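Local coordinates for protein natural killer cell receptor Ly49C (Mus musculus, PDB 3C8J) that serves as a homodimeric, C-type lectin-like receptor on natural killer cells that recognises class I MHC molecules, at residues A[161-165]-A[166-170]; A[182-185]-A[186-190]. The protein carries 4 engineered substitutions. All blocks are in the same frame, centred on the assembly; numbering follows the deposited sequence.

Contact 1: residues A[161-165]-A[166-170]; sequences MKIKK and MNFKS. Engineered in segment 161-165: Lys164 (natural residue Arg).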
# COMPACT_ATOMS: atom_id res chain seq x y z
N MET A 161 -0.81 -24.74 -4.94
CA MET A 161 -1.17 -25.44 -6.17
C MET A 161 -0.10 -25.29 -7.25
O MET A 161 0.40 -26.30 -7.78
CB MET A 161 -2.53 -24.97 -6.69
CG MET A 161 -3.69 -25.79 -6.18
SD MET A 161 -4.57 -26.56 -7.55
CE MET A 161 -5.42 -27.95 -6.75
N LYS A 162 0.23 -24.04 -7.55
CA LYS A 162 1.28 -23.71 -8.52
C LYS A 162 2.66 -24.18 -8.03
O LYS A 162 3.42 -24.78 -8.79
CB LYS A 162 1.26 -22.19 -8.79
CG LYS A 162 2.39 -21.66 -9.67
CD LYS A 162 2.56 -20.14 -9.46
CE LYS A 162 3.90 -19.64 -9.98
NZ LYS A 162 3.88 -18.18 -10.19
N ILE A 163 2.95 -23.92 -6.75
CA ILE A 163 4.23 -24.28 -6.14
C ILE A 163 4.53 -25.78 -6.19
O ILE A 163 5.62 -26.19 -6.58
CB ILE A 163 4.31 -23.73 -4.68
CG1 ILE A 163 4.77 -22.26 -4.71
CG2 ILE A 163 5.26 -24.57 -3.82
CD1 ILE A 163 4.52 -21.47 -3.42
N LYS A 164 3.56 -26.62 -5.82
CA LYS A 164 3.78 -28.06 -5.85
C LYS A 164 3.96 -28.58 -7.28
O LYS A 164 4.59 -29.62 -7.50
CB LYS A 164 2.70 -28.83 -5.08
CG LYS A 164 1.30 -28.80 -5.69
CD LYS A 164 0.40 -29.81 -4.98
CE LYS A 164 -0.86 -30.11 -5.77
NZ LYS A 164 -1.60 -31.27 -5.20
N LYS A 165 3.43 -27.84 -8.26
CA LYS A 165 3.66 -28.17 -9.66
C LYS A 165 4.98 -27.58 -10.17
O LYS A 165 5.37 -27.81 -11.31
CB LYS A 165 2.46 -27.75 -10.54
CG LYS A 165 2.42 -28.48 -11.88
CD LYS A 165 1.05 -28.45 -12.53
CE LYS A 165 1.08 -29.27 -13.82
NZ LYS A 165 -0.27 -29.71 -14.27
N MET A 166 5.67 -26.84 -9.30
CA MET A 166 6.96 -26.26 -9.65
C MET A 166 8.15 -27.16 -9.32
O MET A 166 9.29 -26.78 -9.58
CB MET A 166 7.14 -24.92 -8.98
CG MET A 166 6.52 -23.79 -9.73
SD MET A 166 7.30 -22.25 -9.24
CE MET A 166 7.18 -21.36 -10.79
N ASN A 167 7.87 -28.34 -8.74
CA ASN A 167 8.87 -29.38 -8.46
C ASN A 167 10.18 -28.87 -7.87
O ASN A 167 11.24 -28.98 -8.51
CB ASN A 167 9.18 -30.19 -9.72
CG ASN A 167 8.09 -31.18 -10.05
OD1 ASN A 167 7.89 -32.17 -9.34
ND2 ASN A 167 7.39 -30.92 -11.15
N PHE A 168 10.11 -28.31 -6.66
CA PHE A 168 11.31 -27.86 -5.96
C PHE A 168 12.13 -29.06 -5.49
O PHE A 168 11.64 -29.91 -4.74
CB PHE A 168 10.96 -26.95 -4.79
CG PHE A 168 10.47 -25.59 -5.19
CD1 PHE A 168 10.81 -25.03 -6.43
CD2 PHE A 168 9.66 -24.85 -4.32
CE1 PHE A 168 10.34 -23.75 -6.79
CE2 PHE A 168 9.19 -23.57 -4.67
CZ PHE A 168 9.53 -23.03 -5.91
N LYS A 169 13.38 -29.12 -5.95
CA LYS A 169 14.27 -30.27 -5.71
C LYS A 169 15.02 -30.15 -4.39
O LYS A 169 14.82 -30.95 -3.48
CB LYS A 169 15.25 -30.45 -6.88
CG LYS A 169 14.57 -30.87 -8.18
CD LYS A 169 15.56 -31.51 -9.13
CE LYS A 169 14.91 -32.66 -9.89
NZ LYS A 169 15.89 -33.53 -10.57
N SER A 170 15.87 -29.12 -4.29
CA SER A 170 16.71 -28.87 -3.11
C SER A 170 15.96 -28.92 -1.78
O SER A 170 14.85 -28.39 -1.67
CB SER A 170 17.41 -27.52 -3.25
OG SER A 170 16.45 -26.49 -3.39
O HOH W 1 7.37 -27.84 -5.85
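The backbone carbonyl of Ile163 meets two donors where helix 160-164 gives way to a loop. Met166 N binds Ile163 O at 2.8 Å with a bent N-H (147°), standing well above the carbonyl plane, while a water molecule donates to the same oxygen. That water also accepts from Phe168 N at 2.9 Å, bridging the last helical turn to the residue beyond the bend. Apolar contact is modest: the CG2 branch of Ile163 meets CE2 of Phe168 at 4.1 Å, approaching the ring obliquely. Along the flank, Lys162 and Met166 run side by side, pointing the same way: with CG anti to its backbone N (chi1 174°) and its chain extended, Lys162 brings CE to 3.8 Å from Met166 CE. Asn167, with positive phi, turns the chain out of the helix. Farther out, Ile181 of strand 181-184 touches Ile163, Met166 and Phe168, and Trp149 meets the Phe168 ring edge-to-face. All ten residues belong to a region implicated in class I MHC binding. Lys165, Lys169 and the engineered Lys164 face solvent. Ile163 O takes one direct bond and one from water, so backbone and solvent together set the exit from the helix.

Contact 2: residues A[182-185]-A[186-190]; sequences EDID and CNIPY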
# COMPACT_ATOMS: atom_id res chain seq x y z
N GLU A 182 12.07 -19.47 -6.63
CA GLU A 182 12.94 -20.61 -6.80
C GLU A 182 13.31 -21.24 -5.46
O GLU A 182 13.05 -20.66 -4.41
CB GLU A 182 14.22 -20.17 -7.51
CG GLU A 182 14.18 -20.22 -9.01
CD GLU A 182 15.55 -20.51 -9.58
OE1 GLU A 182 16.38 -19.56 -9.64
OE2 GLU A 182 15.80 -21.68 -9.97
N ASP A 183 13.94 -22.41 -5.51
CA ASP A 183 14.44 -23.07 -4.31
C ASP A 183 15.96 -23.25 -4.33
O ASP A 183 16.54 -23.72 -5.33
CB ASP A 183 13.74 -24.42 -4.09
CG ASP A 183 13.98 -25.42 -5.21
OD1 ASP A 183 13.86 -25.06 -6.40
OD2 ASP A 183 14.28 -26.59 -4.89
N ILE A 184 16.60 -22.87 -3.23
CA ILE A 184 18.06 -22.95 -3.11
C ILE A 184 18.53 -23.10 -1.65
O ILE A 184 17.75 -22.87 -0.72
CB ILE A 184 18.73 -21.74 -3.84
CG1 ILE A 184 20.11 -22.12 -4.39
CG2 ILE A 184 18.72 -20.48 -2.97
CD1 ILE A 184 20.49 -21.43 -5.71
N ASP A 185 19.79 -23.52 -1.48
CA ASP A 185 20.43 -23.67 -0.17
C ASP A 185 20.14 -22.48 0.73
O ASP A 185 20.39 -21.34 0.35
CB ASP A 185 21.95 -23.86 -0.34
CG ASP A 185 22.73 -23.76 0.99
OD1 ASP A 185 23.94 -23.43 0.95
OD2 ASP A 185 22.15 -24.01 2.07
N CYS A 186 19.64 -22.76 1.93
CA CYS A 186 19.21 -21.72 2.89
C CYS A 186 20.34 -20.82 3.42
O CYS A 186 20.07 -19.80 4.05
CB CYS A 186 18.46 -22.37 4.05
SG CYS A 186 17.03 -23.35 3.52
N ASN A 187 21.59 -21.19 3.15
CA ASN A 187 22.75 -20.44 3.62
C ASN A 187 23.22 -19.38 2.64
O ASN A 187 24.18 -18.66 2.92
CB ASN A 187 23.92 -21.38 3.93
CG ASN A 187 23.80 -22.03 5.30
OD1 ASN A 187 22.90 -21.71 6.08
ND2 ASN A 187 24.72 -22.95 5.59
N ILE A 188 22.58 -19.29 1.48
CA ILE A 188 22.95 -18.26 0.52
C ILE A 188 22.55 -16.86 1.03
O ILE A 188 21.40 -16.66 1.44
CB ILE A 188 22.40 -18.55 -0.89
CG1 ILE A 188 22.92 -19.90 -1.39
CG2 ILE A 188 22.81 -17.44 -1.88
CD1 ILE A 188 22.54 -20.25 -2.80
N PRO A 189 23.50 -15.92 1.03
CA PRO A 189 23.22 -14.57 1.51
C PRO A 189 22.35 -13.81 0.51
O PRO A 189 22.84 -13.39 -0.55
CB PRO A 189 24.61 -13.93 1.62
CG PRO A 189 25.61 -15.00 1.33
CD PRO A 189 24.90 -16.07 0.58
N TYR A 190 21.07 -13.65 0.84
CA TYR A 190 20.15 -12.88 0.02
C TYR A 190 19.48 -11.78 0.83
O TYR A 190 19.59 -11.72 2.06
CB TYR A 190 19.07 -13.78 -0.57
CG TYR A 190 19.51 -14.66 -1.71
CD1 TYR A 190 18.88 -15.90 -1.92
CD2 TYR A 190 20.55 -14.29 -2.57
CE1 TYR A 190 19.27 -16.74 -2.96
CE2 TYR A 190 20.95 -15.12 -3.63
CZ TYR A 190 20.30 -16.35 -3.82
OH TYR A 190 20.67 -17.22 -4.84
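Asp185 supplies both polar bonds of this turn, one from its side chain and one from its backbone. The carboxylate oxygen Asp185 OD2 accepts Asn187 N at 3.1 Å in a nearly straight bond (163°), the donor lying above the carboxylate plane; this is an Asx turn. With chi1 at 169°, the carboxylate group swings to the carbonyl side of Asp185, which brings OD2 within reach of the backbone N-H of Asn187. Beside it, Ile188 N reaches Asp185 O at 3.2 Å, closing the type I beta turn of residues 185 to 188. Asp185 OD1 rests 3.6 Å from Asn187 CB, the carboxylate and the Asn187 side-chain amide being turned 56° apart. The turn follows strand 181-184 of the C-type lectin-like domain and leads on to strand 190-197; at its corner Cys186 is tied by a disulfide to Cys173 of the neighbouring strand 173-176. Next to the turn, Ile184, Ile188 and Tyr190 form an apolar cluster. The CD1 end of Ile188 meets CG1 of Ile184 at 3.5 Å, the two side chains crossing at about a right angle. From Ile184 the CG2 branch reaches the edge of the Tyr190 ring, 3.8 Å from CE1, whereas Ile188 CG2 lies over one face of the same ring, toward its rim. The Tyr190 ring also meets those of Phe175 and Trp137, and Trp137 NE1 donates to the backbone O of Ile188.

How the contacts relate
Contact 1 comes first along the chain, at the end of helix 160-164; strand 173-176 follows, then strand 181-184, most of which belongs to contact 2. The two strands are antiparallel neighbours in the mixed sheet of the C-type lectin-like domain. Although their centres lie about 16 Å apart, the contacts touch: Ser170 OG is 2.6 Å from Asp183 OD2, a probable hydrogen bond, and the Phe168 ring packs against Asp183. The loop 166-170 therefore lies against strand 181-184, probably tied to it through Ser170 and Asp183. Residues 161-170 and Glu182 belong to two regions implicated in class I MHC binding, and the packing of 166-170 on Asp183, just beyond the second, brings them close together.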